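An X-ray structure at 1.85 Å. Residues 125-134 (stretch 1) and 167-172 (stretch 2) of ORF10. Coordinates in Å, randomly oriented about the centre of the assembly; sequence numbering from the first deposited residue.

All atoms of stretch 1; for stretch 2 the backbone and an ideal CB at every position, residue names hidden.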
# COMPACT_ATOMS: atom_id res chain seq x y z
N PRO A 125 2.96 9.20 -2.42
CA PRO A 125 2.22 10.47 -2.57
C PRO A 125 1.49 10.51 -3.90
O PRO A 125 1.97 9.98 -4.90
CB PRO A 125 3.32 11.53 -2.51
CG PRO A 125 4.44 10.87 -1.64
CD PRO A 125 4.36 9.39 -2.01
N THR A 126 0.35 11.19 -3.91
CA THR A 126 -0.40 11.43 -5.13
C THR A 126 -0.36 12.91 -5.47
O THR A 126 0.11 13.74 -4.68
CB THR A 126 -1.86 10.97 -5.02
OG1 THR A 126 -2.55 11.81 -4.09
CG2 THR A 126 -1.96 9.48 -4.59
N LYS A 127 -0.89 13.25 -6.64
CA LYS A 127 -0.89 14.66 -7.01
C LYS A 127 -1.74 15.48 -6.04
O LYS A 127 -1.41 16.63 -5.75
CB LYS A 127 -1.38 14.83 -8.46
CG LYS A 127 -0.50 14.10 -9.48
CD LYS A 127 -0.93 14.46 -10.92
CE LYS A 127 -2.34 13.90 -11.22
NZ LYS A 127 -2.41 12.38 -11.21
N SER A 128 -2.78 14.86 -5.46
CA SER A 128 -3.64 15.56 -4.51
C SER A 128 -3.09 15.54 -3.09
O SER A 128 -3.21 16.53 -2.36
CB SER A 128 -5.05 14.97 -4.51
OG SER A 128 -5.63 15.09 -5.81
N SER A 129 -2.52 14.41 -2.64
CA SER A 129 -2.04 14.38 -1.25
C SER A 129 -0.94 15.42 -1.00
O SER A 129 -0.87 15.99 0.10
CB SER A 129 -1.58 12.96 -0.87
OG SER A 129 -0.36 12.59 -1.50
N ASN A 130 -0.13 15.71 -2.02
CA ASN A 130 0.89 16.76 -1.93
C ASN A 130 0.29 18.07 -1.44
O ASN A 130 0.91 18.79 -0.64
CB ASN A 130 1.54 17.02 -3.30
CG ASN A 130 2.47 15.92 -3.76
OD1 ASN A 130 2.95 15.11 -2.97
ND2 ASN A 130 2.74 15.91 -5.06
N GLN A 131 -0.92 18.41 -1.91
CA GLN A 131 -1.50 19.71 -1.58
C GLN A 131 -1.75 19.86 -0.09
O GLN A 131 -1.78 20.99 0.43
CB GLN A 131 -2.82 19.93 -2.34
CG GLN A 131 -2.70 20.00 -3.85
CD GLN A 131 -2.44 21.42 -4.35
OE1 GLN A 131 -2.32 22.35 -3.55
NE2 GLN A 131 -2.34 21.58 -5.67
N LEU A 132 -1.92 18.75 0.62
CA LEU A 132 -2.24 18.79 2.04
C LEU A 132 -1.02 18.95 2.94
O LEU A 132 -1.19 19.29 4.11
CB LEU A 132 -3.00 17.51 2.45
CG LEU A 132 -4.37 17.33 1.79
CD1 LEU A 132 -4.87 15.89 1.93
CD2 LEU A 132 -5.38 18.27 2.38
N PHE A 133 0.20 18.74 2.43
CA PHE A 133 1.37 18.71 3.31
C PHE A 133 2.47 19.68 2.90
O PHE A 133 3.19 20.17 3.76
CB PHE A 133 1.91 17.28 3.39
CG PHE A 133 0.88 16.32 3.88
CD1 PHE A 133 0.39 16.44 5.19
CD2 PHE A 133 0.35 15.35 3.04
CE1 PHE A 133 -0.60 15.57 5.64
CE2 PHE A 133 -0.62 14.47 3.48
CZ PHE A 133 -1.12 14.57 4.78
N MET A 134 2.62 19.95 1.60
CA MET A 134 3.69 20.86 1.17
C MET A 134 3.71 22.19 1.93
O MET A 134 4.81 22.68 2.22
CB MET A 134 3.57 21.14 -0.33
CG MET A 134 3.93 20.02 -1.27
SD MET A 134 5.41 19.07 -0.84
CE MET A 134 5.00 17.51 -1.64
N UNK A 167 -9.56 13.58 2.75
CA UNK A 167 -9.57 12.15 2.41
C UNK A 167 -8.55 11.81 1.32
O UNK A 167 -8.19 10.65 1.15
CB UNK A 167 -10.97 11.73 1.95
N UNK A 168 -8.08 12.81 0.56
CA UNK A 168 -7.02 12.58 -0.41
C UNK A 168 -5.68 12.20 0.23
O UNK A 168 -4.78 11.75 -0.48
CB UNK A 168 -6.84 13.83 -1.27
N UNK A 169 -5.53 12.33 1.54
CA UNK A 169 -4.29 11.84 2.15
C UNK A 169 -4.37 10.37 2.57
O UNK A 169 -3.35 9.80 2.99
CB UNK A 169 -3.94 12.70 3.37
N UNK A 170 -5.55 9.75 2.47
CA UNK A 170 -5.73 8.35 2.84
C UNK A 170 -5.44 7.51 1.60
O UNK A 170 -6.33 6.97 0.92
CB UNK A 170 -7.14 8.08 3.38
N UNK A 171 -4.15 7.43 1.27
CA UNK A 171 -3.77 7.00 -0.07
C UNK A 171 -3.83 5.48 -0.20
O UNK A 171 -4.35 4.95 -1.20
CB UNK A 171 -2.37 7.50 -0.41
N UNK A 172 -3.32 4.74 0.78
CA UNK A 172 -3.11 3.30 0.59
C UNK A 172 -4.41 2.49 0.65
O UNK A 172 -4.75 1.76 -0.29
CB UNK A 172 -2.14 2.78 1.65

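Stretch 1 offers a capped turn and the first part of a weakly bonded helix. Thr126 OG1 accepts from Ser129 N at 3.0 Å, and Ser129 OG takes the reciprocal bond from Thr126 N at 2.9 Å. Beside these polar groups, stretch 1 presents carbon: Thr126 CG2, Ser128 CB, Ser129 CB, Leu132 CD1 and the edge of the Phe133 ring.

Position 167 directs CA-to-CB away from stretch 1, and nothing of that stretch lies within 5.5 Å of its ideal CB. The contact therefore sets no rule, and many side chains would do. It is Asp167, whose carboxylate is bonded elsewhere in the structure; its backbone O accepts from the backbone N of position 170 at 3.1 Å.

Position 168 points toward stretch 1. Its ideal CB lies 3.9 Å from Ser128 CB and 4.3 Å from Leu132 CD1, close enough to pack. Phi/psi of -65/-11 admits most residues; a short or medium chain, polar such as Asn, Asp or Ser, or modestly apolar, would suit the packing against Ser128 CB. The residue is Asn168, chi1 m, with CG 3.8 Å from Ser128 CB and its amide bonded outside the two stretches. Its backbone also takes part: Asn168 O lies 3.4 Å from Ser129 CB and accepts from a water whose O is 2.8 Å away, and that water O sits 2.5 Å from Thr126 OG1, linking the cap to the facing stretch.

Position 169 sets CA-to-CB sideways, yet its ideal CB is already 3.6 Å from Leu132 CD1 and 3.7 Å from Phe133 CZ. A methyl fills such a site, so Ala is the natural reading; Ser would keep the CB contacts, whereas Gly would give them up. It is Ala169, its CB against Leu132 CD1 and near the plane of the Phe133 ring, at the edge. The backbones also come close here, 4.8 Å between Ser129 CA and Ala169 CA.

Position 170 points away, and stretch 1 constrains nothing. It is Leu170.

Position 171 turns toward stretch 1 again, but its ideal CB stands 4.6 Å from Thr126 CG2. That spacing leaves room for one more carbon, favouring Val, Ile or perhaps Thr. It is Val171 in the t rotamer; Val171 CG2 reaches 3.9 Å from Thr126 CG2 and 4.0 Å from Ser129 CB, covering the carbon side of the capping pair.

Position 172 is out of reach, so the contact leaves its identity open. It is Ala172.

Stretch 2, residues 167-172: DNALVA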
# COMPACT_ATOMS: atom_id res chain seq x y z
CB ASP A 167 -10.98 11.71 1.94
CG ASP A 167 -11.98 11.51 3.10
OD1 ASP A 167 -11.58 11.52 4.30
OD2 ASP A 167 -13.19 11.33 2.81
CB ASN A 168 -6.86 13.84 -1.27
CG ASN A 168 -7.99 13.97 -2.28
OD1 ASN A 168 -8.16 13.11 -3.13
ND2 ASN A 168 -8.79 15.03 -2.15
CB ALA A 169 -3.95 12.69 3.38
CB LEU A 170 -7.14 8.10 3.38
CG LEU A 170 -7.60 9.02 4.55
CD1 LEU A 170 -9.03 8.74 4.92
CD2 LEU A 170 -6.69 8.81 5.76
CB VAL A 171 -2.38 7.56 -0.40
CG1 VAL A 171 -1.78 6.81 -1.59
CG2 VAL A 171 -2.47 9.07 -0.72
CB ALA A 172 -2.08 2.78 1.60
O HOH W 1 -4.84 11.20 -3.19
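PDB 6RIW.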